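Local coordinates for protein glycoside hydrolase family 31 (Trueperella pyogenes, PDB 5I0F) that probably hydrolyses alpha-glucosidic bonds of the cyclic sugar cycloalternan through a covalent glycosyl-enzyme intermediate, at residues S129-E134 with L152-S157; V163-R168 with I250-G255; R342-V347 with P357-P362. All coordinates share one frame; numbering follows the deposited sequence.

Contact 1. Residues S129-E134 with L152-S157; sequences SHWSAE and LWLVSS. With CA (calcium ion), chain F.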
loop_
_atom_site.group_PDB
_atom_site.type_symbol
_atom_site.label_atom_id
_atom_site.label_comp_id
_atom_site.label_asym_id
_atom_site.label_seq_id
_atom_site.Cartn_x
_atom_site.Cartn_y
_atom_site.Cartn_z
ATOM N N SER A 129 -11.695 8.852 29.236
ATOM C CA SER A 129 -12.862 8.681 28.418
ATOM C C SER A 129 -13.702 7.502 28.906
ATOM O O SER A 129 -13.212 6.627 29.624
ATOM C CB SER A 129 -12.448 8.429 26.957
ATOM O OG SER A 129 -11.877 9.592 26.373
ATOM N N HIS A 130 -14.974 7.508 28.522
ATOM C CA HIS A 130 -15.885 6.389 28.758
ATOM C C HIS A 130 -16.827 6.253 27.571
ATOM O O HIS A 130 -17.031 7.209 26.817
ATOM C CB HIS A 130 -16.660 6.555 30.075
ATOM C CG HIS A 130 -17.662 7.669 30.071
ATOM N ND1 HIS A 130 -17.316 8.982 30.301
ATOM C CD2 HIS A 130 -19.002 7.664 29.886
ATOM C CE1 HIS A 130 -18.396 9.740 30.252
ATOM N NE2 HIS A 130 -19.432 8.963 30.004
ATOM N N TRP A 131 -17.380 5.064 27.412
ATOM C CA TRP A 131 -18.325 4.790 26.327
ATOM C C TRP A 131 -19.731 5.192 26.752
ATOM O O TRP A 131 -20.199 4.798 27.813
ATOM C CB TRP A 131 -18.287 3.314 25.906
ATOM C CG TRP A 131 -17.029 2.912 25.218
ATOM C CD1 TRP A 131 -15.985 2.206 25.760
ATOM C CD2 TRP A 131 -16.660 3.179 23.857
ATOM N NE1 TRP A 131 -15.005 2.021 24.835
ATOM C CE2 TRP A 131 -15.382 2.605 23.656
ATOM C CE3 TRP A 131 -17.284 3.836 22.785
ATOM C CZ2 TRP A 131 -14.714 2.667 22.416
ATOM C CZ3 TRP A 131 -16.619 3.898 21.555
ATOM C CH2 TRP A 131 -15.343 3.316 21.386
ATOM N N SER A 132 -20.388 6.000 25.924
ATOM C CA SER A 132 -21.726 6.514 26.217
ATOM C C SER A 132 -22.704 6.111 25.127
ATOM O O SER A 132 -22.416 6.270 23.929
ATOM C CB SER A 132 -21.693 8.035 26.333
ATOM O OG SER A 132 -22.991 8.557 26.562
ATOM N N ALA A 133 -23.856 5.606 25.560
ATOM C CA ALA A 133 -24.987 5.303 24.687
ATOM C C ALA A 133 -25.921 6.505 24.511
ATOM O O ALA A 133 -26.960 6.373 23.856
ATOM C CB ALA A 133 -25.772 4.120 25.238
ATOM N N GLU A 134 -25.567 7.661 25.076
ATOM C CA GLU A 134 -26.357 8.882 24.881
ATOM C C GLU A 134 -26.186 9.327 23.432
ATOM O O GLU A 134 -25.171 9.006 22.816
ATOM C CB GLU A 134 -25.905 10.013 25.812
ATOM C CG GLU A 134 -25.865 9.692 27.301
ATOM C CD GLU A 134 -27.198 9.301 27.896
ATOM O OE1 GLU A 134 -28.262 9.764 27.415
ATOM O OE2 GLU A 134 -27.170 8.521 28.876
ATOM N N LEU A 152 -22.150 3.564 20.290
ATOM C CA LEU A 152 -21.494 3.978 21.534
ATOM C C LEU A 152 -20.398 5.004 21.222
ATOM O O LEU A 152 -19.578 4.778 20.324
ATOM C CB LEU A 152 -20.884 2.767 22.223
ATOM C CG LEU A 152 -21.854 1.769 22.873
ATOM C CD1 LEU A 152 -21.107 0.512 23.304
ATOM C CD2 LEU A 152 -22.567 2.400 24.051
ATOM N N TRP A 153 -20.361 6.096 21.985
ATOM C CA TRP A 153 -19.473 7.250 21.703
ATOM C C TRP A 153 -18.446 7.346 22.815
ATOM O O TRP A 153 -18.819 7.317 23.989
ATOM C CB TRP A 153 -20.299 8.542 21.607
ATOM C CG TRP A 153 -21.394 8.462 20.578
ATOM C CD1 TRP A 153 -22.663 8.005 20.766
ATOM C CD2 TRP A 153 -21.297 8.832 19.199
ATOM N NE1 TRP A 153 -23.375 8.069 19.581
ATOM C CE2 TRP A 153 -22.559 8.585 18.606
ATOM C CE3 TRP A 153 -20.271 9.389 18.408
ATOM C CZ2 TRP A 153 -22.818 8.837 17.250
ATOM C CZ3 TRP A 153 -20.523 9.638 17.064
ATOM C CH2 TRP A 153 -21.803 9.361 16.493
ATOM N N LEU A 154 -17.161 7.419 22.450
ATOM C CA LEU A 154 -16.073 7.467 23.422
ATOM C C LEU A 154 -15.835 8.932 23.782
ATOM O O LEU A 154 -15.260 9.684 22.989
ATOM C CB LEU A 154 -14.805 6.797 22.880
ATOM C CG LEU A 154 -13.640 6.684 23.882
ATOM C CD1 LEU A 154 -14.024 5.856 25.099
ATOM C CD2 LEU A 154 -12.400 6.114 23.205
ATOM N N VAL A 155 -16.269 9.318 24.977
ATOM C CA VAL A 155 -16.332 10.729 25.366
ATOM C C VAL A 155 -15.519 11.046 26.615
ATOM O O VAL A 155 -15.461 10.251 27.546
ATOM C CB VAL A 155 -17.777 11.221 25.602
ATOM C CG1 VAL A 155 -18.582 11.150 24.310
ATOM C CG2 VAL A 155 -18.464 10.464 26.737
ATOM N N SER A 156 -14.928 12.232 26.623
ATOM C CA SER A 156 -14.254 12.781 27.803
ATOM C C SER A 156 -14.699 14.226 27.972
ATOM O O SER A 156 -15.506 14.725 27.188
ATOM C CB SER A 156 -12.737 12.727 27.633
ATOM O OG SER A 156 -12.307 13.638 26.639
ATOM N N SER A 157 -14.169 14.897 28.984
ATOM C CA SER A 157 -14.398 16.331 29.139
ATOM C C SER A 157 -13.824 17.144 27.969
ATOM O O SER A 157 -14.280 18.248 27.713
ATOM C CB SER A 157 -13.805 16.824 30.463
ATOM O OG SER A 157 -12.414 16.591 30.498
HETATM CA CA CA F . -28.125 5.502 21.888
HETATM O O HOH W 1 -25.761 6.381 21.236
HETATM O O HOH W 2 -26.901 3.709 21.228
HETATM O O HOH W 3 -29.390 4.693 20.009
HETATM O O HOH W 4 -29.819 7.029 22.761
HETATM O O HOH W 5 -28.994 4.076 23.569
#
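Leu154 packs under the indole of Trp131, with CB 3.8 Å from the centroid of the six-membered ring and only 14° off its normal, a CH-pi contact. CD1 of the same leucine also lies over that face. A chi1 of -69° sets Trp131 CG anti to the carbonyl carbon, and at the indole edge CZ3 comes 3.3 Å from Leu152 O. On the opposite side of the sheet, Val155 CG2 sits 3.9 Å from the centroid of the His130 imidazole, over the face but displaced toward the rim. Two antiparallel hydrogen-bonded pairs set this register: His130 with Val155, where Val155 N to His130 O is nearly straight at 176°, and Ser132 with Trp153, where Ser132 N to Trp153 O measures 2.8 Å. Farther out, Ser132 OG accepts from Glu134 N in an ST turn where the strand ends, and Ala133 O binds a calcium ion at 2.5 Å, the other ligands found being five waters. One of these waters donates to Glu134 O. Lys164 of the next strand makes a cation-pi contact with Trp131. The pairing is that of an edge strand, 130-132, closing one side of a six-stranded antiparallel sheet.

Contact 2. Residues V163-R168 with I250-G255; sequences VKFALR and IEVDLG. With CA (calcium ion), chain K.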
loop_
_atom_site.group_PDB
_atom_site.type_symbol
_atom_site.label_atom_id
_atom_site.label_comp_id
_atom_site.label_asym_id
_atom_site.label_seq_id
_atom_site.Cartn_x
_atom_site.Cartn_y
_atom_site.Cartn_z
ATOM N N VAL A 163 -16.267 6.378 17.754
ATOM C CA VAL A 163 -17.619 5.840 17.847
ATOM C C VAL A 163 -17.573 4.399 17.405
ATOM O O VAL A 163 -16.785 4.048 16.533
ATOM C CB VAL A 163 -18.617 6.658 16.999
ATOM C CG1 VAL A 163 -18.242 6.670 15.516
ATOM C CG2 VAL A 163 -20.049 6.158 17.182
ATOM N N LYS A 164 -18.403 3.563 18.005
ATOM C CA LYS A 164 -18.625 2.249 17.430
ATOM C C LYS A 164 -20.098 1.949 17.252
ATOM O O LYS A 164 -20.954 2.461 17.976
ATOM C CB LYS A 164 -17.891 1.142 18.188
ATOM C CG LYS A 164 -18.295 0.942 19.610
ATOM C CD LYS A 164 -17.187 0.228 20.386
ATOM C CE LYS A 164 -17.636 0.048 21.831
ATOM N NZ LYS A 164 -16.668 -0.734 22.636
ATOM N N PHE A 165 -20.378 1.143 16.245
ATOM C CA PHE A 165 -21.748 0.769 15.903
ATOM C C PHE A 165 -21.718 -0.547 15.129
ATOM O O PHE A 165 -20.637 -1.050 14.808
ATOM C CB PHE A 165 -22.448 1.905 15.134
ATOM C CG PHE A 165 -21.836 2.217 13.809
ATOM C CD1 PHE A 165 -20.799 3.143 13.703
ATOM C CD2 PHE A 165 -22.279 1.570 12.659
ATOM C CE1 PHE A 165 -20.231 3.429 12.462
ATOM C CE2 PHE A 165 -21.712 1.844 11.423
ATOM C CZ PHE A 165 -20.689 2.781 11.323
ATOM N N ALA A 166 -22.890 -1.112 14.867
ATOM C CA ALA A 166 -22.984 -2.438 14.266
ATOM C C ALA A 166 -23.931 -2.489 13.094
ATOM O O ALA A 166 -24.913 -1.727 13.017
ATOM C CB ALA A 166 -23.391 -3.466 15.301
ATOM N N LEU A 167 -23.616 -3.408 12.182
ATOM C CA LEU A 167 -24.489 -3.787 11.084
ATOM C C LEU A 167 -24.801 -5.279 11.160
ATOM O O LEU A 167 -23.932 -6.108 11.499
ATOM C CB LEU A 167 -23.819 -3.503 9.743
ATOM C CG LEU A 167 -23.215 -2.124 9.524
ATOM C CD1 LEU A 167 -22.594 -2.105 8.138
ATOM C CD2 LEU A 167 -24.271 -1.045 9.643
ATOM N N ARG A 168 -26.036 -5.631 10.796
ATOM C CA ARG A 168 -26.466 -7.018 10.784
ATOM C C ARG A 168 -25.947 -7.768 9.537
ATOM O O ARG A 168 -26.023 -7.249 8.429
ATOM C CB ARG A 168 -27.995 -7.070 10.829
ATOM C CG ARG A 168 -28.563 -8.468 11.049
ATOM C CD ARG A 168 -30.043 -8.424 11.419
ATOM N NE ARG A 168 -30.813 -7.858 10.326
ATOM C CZ ARG A 168 -31.169 -8.504 9.211
ATOM N NH1 ARG A 168 -31.870 -7.851 8.289
ATOM N NH2 ARG A 168 -30.866 -9.799 9.006
ATOM N N ILE A 250 -18.148 -1.886 13.748
ATOM C CA ILE A 250 -17.340 -0.878 13.077
ATOM C C ILE A 250 -16.965 0.141 14.129
ATOM O O ILE A 250 -17.836 0.611 14.855
ATOM C CB ILE A 250 -18.144 -0.200 11.944
ATOM C CG1 ILE A 250 -18.538 -1.256 10.904
ATOM C CG2 ILE A 250 -17.329 0.900 11.245
ATOM C CD1 ILE A 250 -19.357 -0.725 9.757
ATOM N N GLU A 251 -15.685 0.489 14.203
ATOM C CA GLU A 251 -15.209 1.559 15.069
ATOM C C GLU A 251 -14.484 2.596 14.200
ATOM O O GLU A 251 -13.727 2.245 13.303
ATOM C CB GLU A 251 -14.310 0.990 16.159
ATOM C CG GLU A 251 -13.966 1.962 17.269
ATOM C CD GLU A 251 -13.513 1.283 18.568
ATOM O OE1 GLU A 251 -12.847 1.969 19.382
ATOM O OE2 GLU A 251 -13.810 0.085 18.786
ATOM N N VAL A 252 -14.738 3.870 14.477
ATOM C CA VAL A 252 -14.320 4.963 13.629
ATOM C C VAL A 252 -13.620 6.010 14.491
ATOM O O VAL A 252 -14.170 6.459 15.520
ATOM C CB VAL A 252 -15.552 5.599 12.953
ATOM C CG1 VAL A 252 -15.147 6.717 12.016
ATOM C CG2 VAL A 252 -16.386 4.544 12.232
ATOM N N ASP A 253 -12.416 6.400 14.093
ATOM C CA ASP A 253 -11.733 7.551 14.714
ATOM C C ASP A 253 -12.460 8.837 14.308
ATOM O O ASP A 253 -12.876 8.986 13.149
ATOM C CB ASP A 253 -10.258 7.581 14.304
ATOM C CG ASP A 253 -9.526 8.803 14.808
ATOM O OD1 ASP A 253 -9.665 9.155 15.998
ATOM O OD2 ASP A 253 -8.801 9.455 14.009
ATOM N N LEU A 254 -12.633 9.749 15.267
ATOM C CA LEU A 254 -13.280 11.036 15.031
ATOM C C LEU A 254 -12.272 12.200 15.083
ATOM O O LEU A 254 -11.096 11.965 15.303
ATOM C CB LEU A 254 -14.404 11.241 16.042
ATOM C CG LEU A 254 -15.534 10.207 15.955
ATOM C CD1 LEU A 254 -16.529 10.426 17.083
ATOM C CD2 LEU A 254 -16.219 10.258 14.597
ATOM N N GLY A 255 -12.740 13.430 14.860
ATOM C CA GLY A 255 -11.881 14.654 14.814
ATOM C C GLY A 255 -11.076 15.035 16.063
ATOM O O GLY A 255 -10.958 14.250 17.012
HETATM CA CA CA K . -8.850 11.592 15.521
HETATM O O HOH W 6 -13.897 -0.698 21.485
HETATM O O HOH W 7 -9.976 11.402 17.790
HETATM O O HOH W 8 -8.089 13.815 16.279
HETATM O O HOH W 9 -6.769 10.645 15.987
#
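Glu251 OE2 accepts a 2.8 Å hydrogen bond from a water that in turn accepts from Lys164 NZ, so the two opposite charges are bridged and not in direct contact: NZ and OE2 are 4.9 Å apart. The two side chains run side by side in the same direction, both extended beyond CG, and Lys164 CD passes 3.7 Å from Glu251 OE2. The other carboxylate oxygen, OE1, forms a salt bridge with Arg162, which probably helps to fix the glutamate's rotation. Beneath this polar pair, four backbone bonds join two hydrogen-bonded antiparallel pairs, Val163 with Val252 and Phe165 with Ile250; the straightest, Ile250 N to Phe165 O, has an angle of 177° at the hydrogen. The opposite face of the sheet is apolar and buried. There Ile250 CB lies over one face of the Phe165 ring, a CH-pi contact 4.2 Å from its centroid and offset toward the rim. Ile250 CG2 touches Phe165 CZ, and Ile250 CD1 reaches on to Leu167 CD1 at 3.9 Å. Val163 CG1 lies alongside Val252 CB. Phe228 and Val230 of strand 225-230, in a second sheet, pack on Ile250. Just past the pairing, Asp253 chelates a calcium ion through OD1 and OD2, and Leu254 O adds a 2.3 Å bond; Asp486 and three waters complete the ligands found. These are neighbouring inner strands of a six-stranded antiparallel sheet whose Phe165 and Ile250 face packs against strand 225-230 of a second, mixed sheet, consistent with a beta-sandwich, with a calcium site at the strand end.

Contact 3. Residues R342-V347 with P357-P362; sequences RDARYV and PDFTYP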
loop_
_atom_site.group_PDB
_atom_site.type_symbol
_atom_site.label_atom_id
_atom_site.label_comp_id
_atom_site.label_asym_id
_atom_site.label_seq_id
_atom_site.Cartn_x
_atom_site.Cartn_y
_atom_site.Cartn_z
ATOM N N ARG A 342 21.929 10.439 -12.851
ATOM C CA ARG A 342 23.244 10.301 -12.227
ATOM C C ARG A 342 24.361 10.745 -13.192
ATOM O O ARG A 342 24.309 10.432 -14.396
ATOM C CB ARG A 342 23.519 8.880 -11.747
ATOM C CG ARG A 342 24.740 8.774 -10.852
ATOM C CD ARG A 342 24.722 7.494 -10.041
ATOM N NE ARG A 342 24.694 6.264 -10.857
ATOM C CZ ARG A 342 25.746 5.491 -11.175
ATOM N NH1 ARG A 342 25.553 4.385 -11.896
ATOM N NH2 ARG A 342 26.990 5.797 -10.812
ATOM N N ASP A 343 25.333 11.478 -12.635
ATOM C CA ASP A 343 26.503 12.058 -13.358
ATOM C C ASP A 343 26.231 13.244 -14.280
ATOM O O ASP A 343 27.177 13.783 -14.868
ATOM C CB ASP A 343 27.315 10.982 -14.126
ATOM C CG ASP A 343 27.906 9.913 -13.209
ATOM O OD1 ASP A 343 28.213 10.219 -12.034
ATOM O OD2 ASP A 343 28.050 8.760 -13.683
ATOM N N ALA A 344 24.982 13.684 -14.425
ATOM C CA ALA A 344 24.697 14.857 -15.251
ATOM C C ALA A 344 25.369 16.073 -14.643
ATOM O O ALA A 344 25.482 16.167 -13.425
ATOM C CB ALA A 344 23.184 15.088 -15.376
ATOM N N ARG A 345 25.842 16.966 -15.497
ATOM C CA ARG A 345 26.469 18.223 -15.080
ATOM C C ARG A 345 25.575 19.410 -15.433
ATOM O O ARG A 345 24.880 19.403 -16.445
ATOM C CB ARG A 345 27.852 18.374 -15.725
ATOM C CG ARG A 345 28.802 17.233 -15.360
ATOM C CD ARG A 345 30.219 17.449 -15.819
ATOM N NE ARG A 345 30.857 18.533 -15.071
ATOM C CZ ARG A 345 31.968 19.180 -15.438
ATOM N NH1 ARG A 345 32.441 20.154 -14.661
ATOM N NH2 ARG A 345 32.614 18.886 -16.568
ATOM N N TYR A 346 25.638 20.443 -14.605
ATOM C CA TYR A 346 24.730 21.583 -14.707
ATOM C C TYR A 346 25.226 22.722 -13.813
ATOM O O TYR A 346 26.007 22.511 -12.885
ATOM C CB TYR A 346 23.309 21.175 -14.261
ATOM C CG TYR A 346 23.312 20.471 -12.920
ATOM C CD1 TYR A 346 23.469 19.081 -12.836
ATOM C CD2 TYR A 346 23.206 21.190 -11.731
ATOM C CE1 TYR A 346 23.513 18.430 -11.606
ATOM C CE2 TYR A 346 23.240 20.549 -10.497
ATOM C CZ TYR A 346 23.392 19.169 -10.439
ATOM O OH TYR A 346 23.431 18.531 -9.239
ATOM N N VAL A 347 24.714 23.911 -14.102
ATOM C CA VAL A 347 24.930 25.080 -13.277
ATOM C C VAL A 347 23.926 25.011 -12.099
ATOM O O VAL A 347 22.758 24.683 -12.319
ATOM C CB VAL A 347 24.737 26.337 -14.166
ATOM C CG1 VAL A 347 24.554 27.597 -13.356
ATOM C CG2 VAL A 347 25.900 26.435 -15.154
ATOM N N PRO A 357 17.845 21.507 -21.519
ATOM C CA PRO A 357 19.105 22.162 -21.931
ATOM C C PRO A 357 20.058 22.574 -20.800
ATOM O O PRO A 357 21.198 22.926 -21.094
ATOM C CB PRO A 357 18.618 23.419 -22.683
ATOM C CG PRO A 357 17.253 23.074 -23.153
ATOM C CD PRO A 357 16.670 22.201 -22.072
ATOM N N ASP A 358 19.633 22.547 -19.535
ATOM C CA ASP A 358 20.563 22.780 -18.423
ATOM C C ASP A 358 21.651 21.719 -18.283
ATOM O O ASP A 358 22.642 21.950 -17.612
ATOM C CB ASP A 358 19.843 22.830 -17.069
ATOM C CG ASP A 358 18.862 23.975 -16.947
ATOM O OD1 ASP A 358 18.869 24.918 -17.770
ATOM O OD2 ASP A 358 18.082 23.929 -15.969
ATOM N N PHE A 359 21.443 20.538 -18.844
ATOM C CA PHE A 359 22.274 19.401 -18.521
ATOM C C PHE A 359 23.219 19.003 -19.636
ATOM O O PHE A 359 22.837 18.975 -20.797
ATOM C CB PHE A 359 21.415 18.209 -18.147
ATOM C CG PHE A 359 20.519 18.469 -16.982
ATOM C CD1 PHE A 359 21.044 18.568 -15.690
ATOM C CD2 PHE A 359 19.151 18.680 -17.170
ATOM C CE1 PHE A 359 20.225 18.829 -14.600
ATOM C CE2 PHE A 359 18.321 18.936 -16.083
ATOM C CZ PHE A 359 18.864 19.025 -14.796
ATOM N N THR A 360 24.446 18.689 -19.235
ATOM C CA THR A 360 25.435 18.036 -20.072
ATOM C C THR A 360 25.725 16.682 -19.459
ATOM O O THR A 360 25.871 16.569 -18.236
ATOM C CB THR A 360 26.729 18.861 -20.122
ATOM O OG1 THR A 360 26.414 20.173 -20.575
ATOM C CG2 THR A 360 27.716 18.265 -21.094
ATOM N N TYR A 361 25.801 15.656 -20.308
ATOM C CA TYR A 361 25.923 14.273 -19.844
ATOM C C TYR A 361 27.299 13.761 -20.286
ATOM O O TYR A 361 27.549 13.658 -21.488
ATOM C CB TYR A 361 24.775 13.426 -20.408
ATOM C CG TYR A 361 23.408 13.907 -19.977
ATOM C CD1 TYR A 361 22.874 13.543 -18.747
ATOM C CD2 TYR A 361 22.637 14.734 -20.799
ATOM C CE1 TYR A 361 21.623 13.981 -18.350
ATOM C CE2 TYR A 361 21.391 15.193 -20.404
ATOM C CZ TYR A 361 20.887 14.809 -19.166
ATOM O OH TYR A 361 19.665 15.250 -18.756
ATOM N N PRO A 362 28.200 13.461 -19.329
ATOM C CA PRO A 362 29.536 13.023 -19.719
ATOM C C PRO A 362 29.516 11.722 -20.509
ATOM O O PRO A 362 28.796 10.787 -20.127
ATOM C CB PRO A 362 30.253 12.796 -18.378
ATOM C CG PRO A 362 29.445 13.497 -17.353
ATOM C CD PRO A 362 28.042 13.510 -17.867
HETATM O O HOH W 10 23.020 24.320 -16.253
#
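Phe359 and Tyr346 lie side by side, pointing the same way, with Tyr346 CD1 3.7 Å from Phe359 CE1. That tyrosine carbon meets the edge of the phenylalanine ring close to its plane; the two ring planes stand 75° apart and the centroids 5.7 Å apart, so the pair is oblique overall. Tyr346 CG lies between its own backbone N and carbonyl carbon (chi1 50°), which brings it within 3.9 Å of Phe359 CE1. Tyr454 and His354 also meet the Phe359 ring, extending the aromatic cluster beyond the two segments. Ala344 CB packs between two rings, 3.5 Å from Tyr361 CE1 and close to Phe359 CD1. The backbone beside these side chains forms a single antiparallel bridge between Arg345 and Thr360, within the long loop that links strand 326-329 to helix 370-379 of the family 31 TIM barrel. Its two bonds are nearly straight: Arg345 N to Thr360 O is 2.8 Å with 171° at the hydrogen, and Thr360 N donates back to Arg345 O. At one end of the bridge, Pro362 CD closes on Asp343 O at 3.1 Å, while Asp343 OD2 accepts from Ala366 N. At the other, a water accepts from Val347 N and donates to Asp358 O, each at 2.8 Å, and Asp358 OD2 is hydrogen-bonded to His354 ND1 and to the backbone N of Arg355.

In the fold
Contacts 1 and 2 belong to one six-stranded antiparallel sheet, their centres about 12 Å apart, whereas contact 3 lies on the other side of the chain's centre, about 61 Å from contact 1 and about 55 Å from contact 2 between centres. Along the chain the three come in series. Strands 152-155 and 160-168 are consecutive and adjacent, so contacts 1 and 2 touch directly: Leu152 N is 2.8 Å from Lys164 O, a probable hydrogen bond, and Trp153 CE3 packs on Val163 CG2. They thus carry the sheet inward from its edge. Contact 3 instead shapes a surface loop of the family 31 TIM barrel, about 41 Å from contact 2 between nearest atoms, with no direct contact with either.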